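Local coordinates for protein mosquitocidal toxin (PDB 2CB4) that acts, as part of a mosquitocidal toxin, as the catalytic ADP-ribosyltransferase domain, which probably transfers ADP-ribose from NAD to arginine residues of target proteins, at residues F50-L56 / S167-H172; L79-R84 / Y253-M259; P140-H144 / M259-E265. The protein carries 1 engineered substitution. The contacts are given in a common frame with arbitrary orientation. Residues are numbered along the deposited sequence.

Interaction 1. Residues F50-L56 / S167-H172; sequences FASPNGL and SFSRNH
Two loops without regular secondary structure run in roughly opposite directions, with CA atoms nearest at A51-H172 (4.9 Å), S52-F168 (4.7 Å) and L56-S167 (4.6 Å). S52 to G55 makes a type I turn closed by G55 N to S52 O (3.1 Å). G55 has a positive phi (83°) at which a CB would jam against the preceding carbonyl. In 167-172 the chain curls back, H172 N donating to S169 O (2.6 Å). Between the loops, S169 N donates to A51 O (2.9 Å, nearly linear), and S169 OG lies 2.8 Å from A51 O and 2.9 Å from F50 O, with one proton for both. S52 OG, chi1 t, donates to S167 O (2.5 Å). F168 CA adds a CA-H...O contact to A51 O (3.3 Å). H172 (chi1 m) lays a ring face over F50 O, and its NE2 sits at the edge of the F50 ring, 3.2 Å from CD2; the two rings are oblique (centroids 5.2 Å, planes at 69°). Among apolar contacts, A51 CB meets H172 CB at 3.7 Å and L56 CD2 reaches F168 CZ (4.2 Å), the latter two side chains continuing onto I47 and helix 111-117. S167 OG bonds D163 O and H57 N. This is loop-to-loop packing at the domain's periphery, joining the link from helix 36-44 to strand 78-82 with the loop between helix 164-167 and strand 180-184.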
loop_
_atom_site.group_PDB
_atom_site.type_symbol
_atom_site.label_atom_id
_atom_site.label_comp_id
_atom_site.label_asym_id
_atom_site.label_seq_id
_atom_site.Cartn_x
_atom_site.Cartn_y
_atom_site.Cartn_z
ATOM N N PHE A 50 -21.173 43.719 12.450
ATOM C CA PHE A 50 -20.397 44.913 12.768
ATOM C C PHE A 50 -19.107 45.025 11.951
ATOM O O PHE A 50 -18.577 46.125 11.772
ATOM C CB PHE A 50 -20.121 45.026 14.269
ATOM C CG PHE A 50 -19.546 43.780 14.874
ATOM C CD1 PHE A 50 -20.385 42.764 15.329
ATOM C CD2 PHE A 50 -18.163 43.614 14.970
ATOM C CE1 PHE A 50 -19.849 41.597 15.894
ATOM C CE2 PHE A 50 -17.620 42.451 15.525
ATOM C CZ PHE A 50 -18.461 41.444 15.987
ATOM N N ALA A 51 -18.606 43.891 11.451
ATOM C CA ALA A 51 -17.380 43.865 10.627
ATOM C C ALA A 51 -17.723 44.293 9.195
ATOM O O ALA A 51 -16.993 45.064 8.566
ATOM C CB ALA A 51 -16.784 42.474 10.627
ATOM N N SER A 52 -18.860 43.794 8.714
ATOM C CA SER A 52 -19.368 44.100 7.380
ATOM C C SER A 52 -20.849 44.550 7.450
ATOM O O SER A 52 -21.778 43.786 7.135
ATOM C CB SER A 52 -19.227 42.881 6.461
ATOM O OG SER A 52 -19.290 43.280 5.107
ATOM N N PRO A 53 -21.049 45.793 7.877
ATOM C CA PRO A 53 -22.396 46.366 8.017
ATOM C C PRO A 53 -23.248 46.166 6.754
ATOM O O PRO A 53 -24.399 45.689 6.822
ATOM C CB PRO A 53 -22.113 47.854 8.236
ATOM C CG PRO A 53 -20.696 47.906 8.770
ATOM C CD PRO A 53 -19.986 46.797 8.065
ATOM N N ASN A 54 -22.674 46.504 5.597
ATOM C CA ASN A 54 -23.382 46.375 4.322
ATOM C C ASN A 54 -23.125 45.101 3.517
ATOM O O ASN A 54 -23.584 44.982 2.384
ATOM C CB ASN A 54 -23.117 47.606 3.462
ATOM C CG ASN A 54 -23.409 48.898 4.209
ATOM O OD1 ASN A 54 -22.494 49.623 4.617
ATOM N ND2 ASN A 54 -24.694 49.175 4.429
ATOM N N GLY A 55 -22.411 44.146 4.100
ATOM C CA GLY A 55 -22.109 42.906 3.399
ATOM C C GLY A 55 -20.877 43.085 2.484
ATOM O O GLY A 55 -20.293 44.191 2.369
ATOM N N LEU A 56 -20.502 41.989 1.833
ATOM C CA LEU A 56 -19.356 41.991 0.941
ATOM C C LEU A 56 -19.610 42.876 -0.250
ATOM O O LEU A 56 -20.686 42.872 -0.836
ATOM C CB LEU A 56 -19.023 40.572 0.474
ATOM C CG LEU A 56 -18.619 39.584 1.573
ATOM C CD1 LEU A 56 -18.350 38.213 0.997
ATOM C CD2 LEU A 56 -17.449 40.071 2.403
ATOM N N SER A 167 -15.477 46.130 1.753
ATOM C CA SER A 167 -16.353 45.145 2.393
ATOM C C SER A 167 -16.345 45.168 3.901
ATOM O O SER A 167 -17.217 44.579 4.538
ATOM C CB SER A 167 -15.976 43.737 1.943
ATOM O OG SER A 167 -15.986 43.647 0.546
ATOM N N PHE A 168 -15.333 45.796 4.478
ATOM C CA PHE A 168 -15.198 45.826 5.922
ATOM C C PHE A 168 -15.007 47.219 6.487
ATOM O O PHE A 168 -14.340 48.085 5.873
ATOM C CB PHE A 168 -14.000 44.964 6.356
ATOM C CG PHE A 168 -14.116 43.533 5.953
ATOM C CD1 PHE A 168 -14.958 42.676 6.639
ATOM C CD2 PHE A 168 -13.412 43.051 4.859
ATOM C CE1 PHE A 168 -15.096 41.347 6.247
ATOM C CE2 PHE A 168 -13.545 41.729 4.455
ATOM C CZ PHE A 168 -14.382 40.872 5.148
ATOM N N SER A 169 -15.561 47.406 7.702
ATOM C CA SER A 169 -15.462 48.644 8.488
ATOM C C SER A 169 -13.998 48.743 8.901
ATOM O O SER A 169 -13.431 47.789 9.392
ATOM C CB SER A 169 -16.341 48.583 9.759
ATOM O OG SER A 169 -17.424 47.653 9.654
ATOM N N ARG A 170 -13.387 49.896 8.667
ATOM C CA ARG A 170 -11.956 50.115 8.945
ATOM C C ARG A 170 -11.287 49.405 10.106
ATOM O O ARG A 170 -10.109 48.985 9.989
ATOM C CB ARG A 170 -11.610 51.611 8.971
ATOM C CG ARG A 170 -11.648 52.277 7.588
ATOM C CD ARG A 170 -11.036 53.661 7.599
ATOM N NE ARG A 170 -9.595 53.665 7.837
ATOM C CZ ARG A 170 -8.680 53.217 6.973
ATOM N NH1 ARG A 170 -9.041 52.683 5.814
ATOM N NH2 ARG A 170 -7.393 53.269 7.309
ATOM N N ASN A 171 -12.023 49.306 11.213
ATOM C CA ASN A 171 -11.567 48.698 12.450
ATOM C C ASN A 171 -11.845 47.214 12.557
ATOM O O ASN A 171 -11.522 46.571 13.558
ATOM C CB ASN A 171 -12.144 49.460 13.633
ATOM C CG ASN A 171 -11.429 50.773 13.869
ATOM O OD1 ASN A 171 -10.343 50.995 13.328
ATOM N ND2 ASN A 171 -12.069 51.672 14.599
ATOM N N HIS A 172 -12.387 46.656 11.473
ATOM C CA HIS A 172 -12.708 45.242 11.386
ATOM C C HIS A 172 -12.062 44.653 10.136
ATOM O O HIS A 172 -12.206 43.463 9.804
ATOM C CB HIS A 172 -14.213 45.036 11.433
ATOM C CG HIS A 172 -14.812 45.401 12.745
ATOM N ND1 HIS A 172 -15.113 46.700 13.097
ATOM C CD2 HIS A 172 -15.082 44.643 13.830
ATOM C CE1 HIS A 172 -15.579 46.721 14.329
ATOM N NE2 HIS A 172 -15.571 45.483 14.799
#

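Interaction 2. Residues L79-R84 / Y253-M259; sequences LRWDRR and YNQDFDM
The end of strand 78-82 and the loop after it face a type I turn, N254-F257, and a 3-10 turn, 257-259; W81 and D258 have the nearest CA atoms (6.5 Å). R80, chi1 to chi3 all t, places NH2 2.8 Å from D256 OD1 in a salt bridge and holds D82 OD2 through NE (3.1 Å) and NH2 (3.0 Å); M259 CG covers a guanidinium face, 3.8 Å from NH1. W81 brings CD1 to 3.9 Å from M259 SE, an edge-on Met-aromatic contact, and water 1 bridges W81 O (2.9 Å) to Q255 O (2.8 Å). D82 OD1 accepts R84 N (3.0 Å), an Asx turn, and R84 NE (2.9 Å). R83 NE makes a salt bridge to D258 OD2 (3.1 Å); R83 NH1 bonds N148 O and salt-bridges D243, and S145 OG bonds both R83 NH2 and D258 OD1. Water 2 connects R83 N (2.8 Å), Y253 OH (2.7 Å) and Q255 O (2.9 Å). R84 NH2 meets D82 OD2 at 2.8 Å, and Q255 CB packs on one face of the R84 guanidinium (CZ-CB 3.7 Å). R80, its NH1 bonded to O of S125, first of a Ser-Thr-Thr run in place of Ser-Thr-Ser, is consistent with the R of R-S-E ADP-ribosyltransferases. The D256 carboxylate, from the C-terminal part of the chain, pairs with that arginine, so this loop probably obstructs the NAD cleft.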
loop_
_atom_site.group_PDB
_atom_site.type_symbol
_atom_site.label_atom_id
_atom_site.label_comp_id
_atom_site.label_asym_id
_atom_site.label_seq_id
_atom_site.Cartn_x
_atom_site.Cartn_y
_atom_site.Cartn_z
ATOM N N LEU A 79 -2.532 42.957 -9.766
ATOM C CA LEU A 79 -1.193 42.392 -9.722
ATOM C C LEU A 79 -1.115 41.290 -8.690
ATOM O O LEU A 79 -1.794 41.318 -7.667
ATOM C CB LEU A 79 -0.165 43.480 -9.337
ATOM C CG LEU A 79 -0.106 44.770 -10.165
ATOM C CD1 LEU A 79 0.858 45.728 -9.461
ATOM C CD2 LEU A 79 0.357 44.463 -11.604
ATOM N N ARG A 80 -0.241 40.332 -8.949
ATOM C CA ARG A 80 0.006 39.249 -8.003
ATOM C C ARG A 80 1.480 38.868 -8.004
ATOM O O ARG A 80 2.036 38.516 -9.036
ATOM C CB ARG A 80 -0.858 38.010 -8.254
ATOM C CG ARG A 80 -0.473 36.929 -7.307
ATOM C CD ARG A 80 -1.474 35.819 -7.198
ATOM N NE ARG A 80 -0.857 34.712 -6.488
ATOM C CZ ARG A 80 -1.092 34.369 -5.226
ATOM N NH1 ARG A 80 -1.989 35.010 -4.494
ATOM N NH2 ARG A 80 -0.435 33.351 -4.709
ATOM N N TRP A 81 2.097 38.950 -6.834
ATOM C CA TRP A 81 3.493 38.578 -6.637
ATOM C C TRP A 81 3.481 37.084 -6.372
ATOM O O TRP A 81 2.755 36.610 -5.496
ATOM C CB TRP A 81 4.046 39.280 -5.397
ATOM C CG TRP A 81 4.205 40.759 -5.619
ATOM C CD1 TRP A 81 3.343 41.773 -5.209
ATOM C CD2 TRP A 81 5.311 41.411 -6.259
ATOM N NE1 TRP A 81 3.839 42.992 -5.596
ATOM C CE2 TRP A 81 5.037 42.813 -6.248
ATOM C CE3 TRP A 81 6.474 40.952 -6.900
ATOM C CZ2 TRP A 81 5.917 43.754 -6.810
ATOM C CZ3 TRP A 81 7.358 41.899 -7.442
ATOM C CH2 TRP A 81 7.078 43.281 -7.378
ATOM N N ASP A 82 4.293 36.338 -7.119
ATOM C CA ASP A 82 4.327 34.885 -6.954
ATOM C C ASP A 82 5.716 34.359 -7.303
ATOM O O ASP A 82 6.365 34.862 -8.241
ATOM C CB ASP A 82 3.244 34.210 -7.851
ATOM C CG ASP A 82 2.711 32.903 -7.261
ATOM O OD1 ASP A 82 3.500 31.948 -7.137
ATOM O OD2 ASP A 82 1.506 32.804 -6.923
ATOM N N ARG A 83 6.163 33.349 -6.560
ATOM C CA ARG A 83 7.481 32.744 -6.816
ATOM C C ARG A 83 7.414 31.700 -7.945
ATOM O O ARG A 83 8.444 31.326 -8.467
ATOM C CB ARG A 83 8.087 32.118 -5.532
ATOM C CG ARG A 83 8.338 33.111 -4.351
ATOM C CD ARG A 83 9.713 33.731 -4.430
ATOM N NE ARG A 83 9.934 34.874 -3.535
ATOM C CZ ARG A 83 11.035 35.622 -3.577
ATOM N NH1 ARG A 83 11.993 35.302 -4.409
ATOM N NH2 ARG A 83 11.190 36.673 -2.815
ATOM N N ARG A 84 6.204 31.277 -8.338
ATOM C CA ARG A 84 6.012 30.293 -9.402
ATOM C C ARG A 84 6.150 30.902 -10.792
ATOM O O ARG A 84 5.663 31.992 -11.044
ATOM C CB ARG A 84 4.697 29.516 -9.223
ATOM C CG ARG A 84 4.651 28.720 -7.913
ATOM C CD ARG A 84 3.225 28.199 -7.633
ATOM N NE ARG A 84 2.319 29.317 -7.344
ATOM C CZ ARG A 84 0.998 29.241 -7.357
ATOM N NH1 ARG A 84 0.405 28.086 -7.633
ATOM N NH2 ARG A 84 0.268 30.326 -7.101
ATOM N N TYR A 253 5.251 23.970 0.717
ATOM C CA TYR A 253 5.550 25.350 0.266
ATOM C C TYR A 253 4.256 26.161 0.309
ATOM O O TYR A 253 3.176 25.664 -0.037
ATOM C CB TYR A 253 6.189 25.334 -1.156
ATOM C CG TYR A 253 5.981 26.547 -2.071
ATOM C CD1 TYR A 253 6.719 27.731 -1.892
ATOM C CD2 TYR A 253 5.101 26.474 -3.166
ATOM C CE1 TYR A 253 6.529 28.848 -2.748
ATOM C CE2 TYR A 253 4.920 27.560 -4.032
ATOM C CZ TYR A 253 5.635 28.743 -3.813
ATOM O OH TYR A 253 5.452 29.814 -4.648
ATOM N N ASN A 254 4.350 27.402 0.768
ATOM C CA ASN A 254 3.160 28.240 0.804
ATOM C C ASN A 254 3.259 29.239 -0.355
ATOM O O ASN A 254 4.004 30.203 -0.288
ATOM C CB ASN A 254 3.036 28.946 2.157
ATOM C CG ASN A 254 1.782 29.781 2.272
ATOM O OD1 ASN A 254 1.021 29.947 1.317
ATOM N ND2 ASN A 254 1.597 30.373 3.424
ATOM N N GLN A 255 2.513 28.964 -1.415
ATOM C CA GLN A 255 2.476 29.810 -2.614
ATOM C C GLN A 255 1.955 31.222 -2.334
ATOM O O GLN A 255 2.185 32.146 -3.132
ATOM C CB GLN A 255 1.627 29.149 -3.691
ATOM C CG GLN A 255 0.190 28.994 -3.283
ATOM C CD GLN A 255 -0.467 27.828 -3.925
ATOM O OE1 GLN A 255 0.066 26.740 -3.915
ATOM N NE2 GLN A 255 -1.641 28.047 -4.497
ATOM N N ASP A 256 1.278 31.409 -1.194
ATOM C CA ASP A 256 0.735 32.737 -0.827
ATOM C C ASP A 256 1.576 33.486 0.205
ATOM O O ASP A 256 1.151 34.506 0.718
ATOM C CB ASP A 256 -0.689 32.631 -0.237
ATOM C CG ASP A 256 -1.699 32.058 -1.212
ATOM O OD1 ASP A 256 -1.449 32.109 -2.440
ATOM O OD2 ASP A 256 -2.749 31.564 -0.739
ATOM N N PHE A 257 2.757 32.986 0.539
ATOM C CA PHE A 257 3.556 33.653 1.553
ATOM C C PHE A 257 3.818 35.116 1.216
ATOM O O PHE A 257 3.733 35.998 2.068
ATOM C CB PHE A 257 4.874 32.889 1.802
ATOM C CG PHE A 257 5.582 33.299 3.076
ATOM C CD1 PHE A 257 5.113 32.862 4.326
ATOM C CD2 PHE A 257 6.686 34.165 3.030
ATOM C CE1 PHE A 257 5.744 33.257 5.509
ATOM C CE2 PHE A 257 7.338 34.553 4.211
ATOM C CZ PHE A 257 6.874 34.098 5.447
ATOM N N ASP A 258 4.153 35.370 -0.039
ATOM C CA ASP A 258 4.453 36.718 -0.499
ATOM C C ASP A 258 3.257 37.614 -0.833
ATOM O O ASP A 258 3.427 38.681 -1.383
ATOM C CB ASP A 258 5.428 36.655 -1.672
ATOM C CG ASP A 258 6.836 36.295 -1.215
ATOM O OD1 ASP A 258 7.299 36.880 -0.192
ATOM O OD2 ASP A 258 7.414 35.362 -1.808
HETATM N N MSE A 259 2.055 37.163 -0.484
HETATM C CA MSE A 259 0.836 37.925 -0.707
HETATM C C MSE A 259 0.039 38.126 0.607
HETATM O O MSE A 259 -1.093 38.566 0.572
HETATM C CB MSE A 259 -0.074 37.340 -1.813
HETATM C CG MSE A 259 0.362 37.685 -3.239
HETATM SE SE MSE A 259 0.499 39.509 -3.723
HETATM C CE MSE A 259 -1.349 39.656 -3.828
HETATM O O HOH W 1 2.725 34.860 -3.220
HETATM O O HOH W 2 4.834 32.383 -4.263
HETATM O O HOH W 3 -2.370 30.334 -6.676
#

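Interaction 3. Residues P140-H144 / M259-E265; sequences PWTPH and MFAPNGE
H144 makes the strongest polar links: its NE2 donates to E265 OE1 (2.8 Å), a His-carboxylate hydrogen bond, and its N to N263 O (2.8 Å), while ND1 bonds N211 of the second subunit. E265 reaches the imidazole with chi1 p and chi2 t. Backbone pairing follows, with T142 N to E265 O and E265 N to T142 O both at 2.9 Å. T142-E265 is thus a hydrogen-bonded antiparallel pair, and P143-G264 the adjoining non-hydrogen-bonded one, its CA atoms just 3.8 Å apart. Strands 142-143 and 264-265 form a two-stranded antiparallel sheet beside the main mixed sheet, where P143 and T142 rest on W81 of strand 78-82. T142 OG1 returns to P140 O (2.9 Å). G264 fits where a CB would lie 2.5 Å from W141 CZ2 and 2.6 Å from T142 O; its CA sits squarely over the H144 ring, 3.7 Å from the centroid, in a CH-pi contact. The incoming loop turns through a 3-10 segment at A261-P262, and N263 N donates to F260 O (2.8 Å). W141, chi1 t, packs its indole against this turn: CZ2 meets G264 CA at 3.3 Å and F260 O at 3.5 Å, and E265 N lies over a ring face. Water 4 joins W141 NE1 (3.0 Å) to A261 O (2.9 Å). Farther out, M259 SE approaches W141 CZ3 obliquely at 3.9 Å, a Met-aromatic contact.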
loop_
_atom_site.group_PDB
_atom_site.type_symbol
_atom_site.label_atom_id
_atom_site.label_comp_id
_atom_site.label_asym_id
_atom_site.label_seq_id
_atom_site.Cartn_x
_atom_site.Cartn_y
_atom_site.Cartn_z
ATOM N N PRO A 140 3.626 49.481 -6.259
ATOM C CA PRO A 140 2.465 48.823 -5.671
ATOM C C PRO A 140 2.873 48.246 -4.315
ATOM O O PRO A 140 4.033 48.349 -3.902
ATOM C CB PRO A 140 2.185 47.673 -6.663
ATOM C CG PRO A 140 3.529 47.312 -7.197
ATOM C CD PRO A 140 4.340 48.596 -7.212
ATOM N N TRP A 141 1.916 47.639 -3.628
ATOM C CA TRP A 141 2.196 46.916 -2.400
ATOM C C TRP A 141 3.208 45.838 -2.911
ATOM O O TRP A 141 2.984 45.190 -3.952
ATOM C CB TRP A 141 0.908 46.248 -1.891
ATOM C CG TRP A 141 1.108 45.420 -0.648
ATOM C CD1 TRP A 141 0.881 45.813 0.644
ATOM C CD2 TRP A 141 1.578 44.047 -0.579
ATOM N NE1 TRP A 141 1.178 44.774 1.510
ATOM C CE2 TRP A 141 1.586 43.680 0.788
ATOM C CE3 TRP A 141 1.921 43.070 -1.553
ATOM C CZ2 TRP A 141 1.984 42.407 1.217
ATOM C CZ3 TRP A 141 2.313 41.805 -1.123
ATOM C CH2 TRP A 141 2.370 41.494 0.253
ATOM N N THR A 142 4.345 45.710 -2.222
ATOM C CA THR A 142 5.421 44.813 -2.616
ATOM C C THR A 142 5.825 43.926 -1.431
ATOM O O THR A 142 5.857 44.394 -0.290
ATOM C CB THR A 142 6.622 45.674 -3.051
ATOM O OG1 THR A 142 6.226 46.526 -4.126
ATOM C CG2 THR A 142 7.830 44.835 -3.479
ATOM N N PRO A 143 6.142 42.650 -1.694
ATOM C CA PRO A 143 6.551 41.746 -0.612
ATOM C C PRO A 143 7.898 42.168 -0.022
ATOM O O PRO A 143 8.762 42.687 -0.721
ATOM C CB PRO A 143 6.677 40.374 -1.311
ATOM C CG PRO A 143 6.005 40.489 -2.596
ATOM C CD PRO A 143 5.939 41.935 -2.973
ATOM N N HIS A 144 8.099 41.920 1.266
ATOM C CA HIS A 144 9.378 42.266 1.899
ATOM C C HIS A 144 10.553 41.529 1.260
ATOM O O HIS A 144 11.666 42.021 1.253
ATOM C CB HIS A 144 9.338 41.915 3.407
ATOM C CG HIS A 144 8.478 42.831 4.207
ATOM N ND1 HIS A 144 7.676 42.392 5.246
ATOM C CD2 HIS A 144 8.288 44.172 4.122
ATOM C CE1 HIS A 144 7.050 43.428 5.772
ATOM N NE2 HIS A 144 7.413 44.518 5.115
HETATM N N MSE A 259 2.055 37.163 -0.484
HETATM C CA MSE A 259 0.836 37.925 -0.707
HETATM C C MSE A 259 0.039 38.126 0.607
HETATM O O MSE A 259 -1.093 38.566 0.572
HETATM C CB MSE A 259 -0.074 37.340 -1.813
HETATM C CG MSE A 259 0.362 37.685 -3.239
HETATM SE SE MSE A 259 0.499 39.509 -3.723
HETATM C CE MSE A 259 -1.349 39.656 -3.828
ATOM N N PHE A 260 0.635 37.775 1.746
ATOM C CA PHE A 260 0.006 37.918 3.058
ATOM C C PHE A 260 0.382 39.335 3.497
ATOM O O PHE A 260 1.547 39.730 3.407
ATOM C CB PHE A 260 0.582 36.878 4.032
ATOM C CG PHE A 260 -0.023 36.941 5.414
ATOM C CD1 PHE A 260 -1.391 37.211 5.573
ATOM C CD2 PHE A 260 0.765 36.747 6.543
ATOM C CE1 PHE A 260 -1.960 37.289 6.841
ATOM C CE2 PHE A 260 0.217 36.814 7.828
ATOM C CZ PHE A 260 -1.148 37.088 7.982
ATOM N N ALA A 261 -0.603 40.114 3.943
ATOM C CA ALA A 261 -0.362 41.514 4.305
ATOM C C ALA A 261 0.858 41.890 5.136
ATOM O O ALA A 261 1.616 42.777 4.738
ATOM C CB ALA A 261 -1.635 42.212 4.776
ATOM N N PRO A 262 1.066 41.234 6.277
ATOM C CA PRO A 262 2.240 41.533 7.115
ATOM C C PRO A 262 3.582 41.186 6.406
ATOM O O PRO A 262 4.658 41.620 6.855
ATOM C CB PRO A 262 2.047 40.626 8.349
ATOM C CG PRO A 262 0.656 40.183 8.336
ATOM C CD PRO A 262 0.152 40.267 6.923
ATOM N N ASN A 263 3.510 40.407 5.313
ATOM C CA ASN A 263 4.695 39.991 4.555
ATOM C C ASN A 263 5.137 40.951 3.471
ATOM O O ASN A 263 6.009 40.624 2.643
ATOM C CB ASN A 263 4.536 38.570 3.995
ATOM C CG ASN A 263 4.428 37.541 5.091
ATOM O OD1 ASN A 263 4.558 37.858 6.270
ATOM N ND2 ASN A 263 4.184 36.313 4.718
ATOM N N GLY A 264 4.555 42.152 3.487
ATOM C CA GLY A 264 4.923 43.183 2.514
ATOM C C GLY A 264 4.383 44.539 2.942
ATOM O O GLY A 264 3.857 44.696 4.042
ATOM N N GLU A 265 4.467 45.517 2.042
ATOM C CA GLU A 265 3.945 46.864 2.317
ATOM C C GLU A 265 4.112 47.728 1.075
ATOM O O GLU A 265 4.761 47.320 0.127
ATOM C CB GLU A 265 4.770 47.509 3.445
ATOM C CG GLU A 265 6.158 47.895 2.956
ATOM C CD GLU A 265 7.156 48.107 4.070
ATOM O OE1 GLU A 265 7.171 47.321 5.060
ATOM O OE2 GLU A 265 7.927 49.082 3.956
HETATM O O HOH W 4 0.677 45.474 4.362
#

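From the N terminus, the chain first passes 50-56, then 79-84 and 140-144, before 167-172 closes the first loop at interaction 1. The next passage, through 253-259, closes interaction 2, and 259-265 at once closes interaction 3. The segments of every pair alternate, so all three loops cross. Interactions 2 and 3 are one continuous patch, centres 10 Å apart: they share M259, W81 NE1 bonds W141 O (2.9 Å), and F257 O meets N263 ND2 (2.7 Å). Together they lay the C-terminal part over strand 78-82 and the 140-144 segment. Interaction 1 stands apart, its centre about 26 Å and 22 Å from those of interactions 2 and 3, joining peripheral loops.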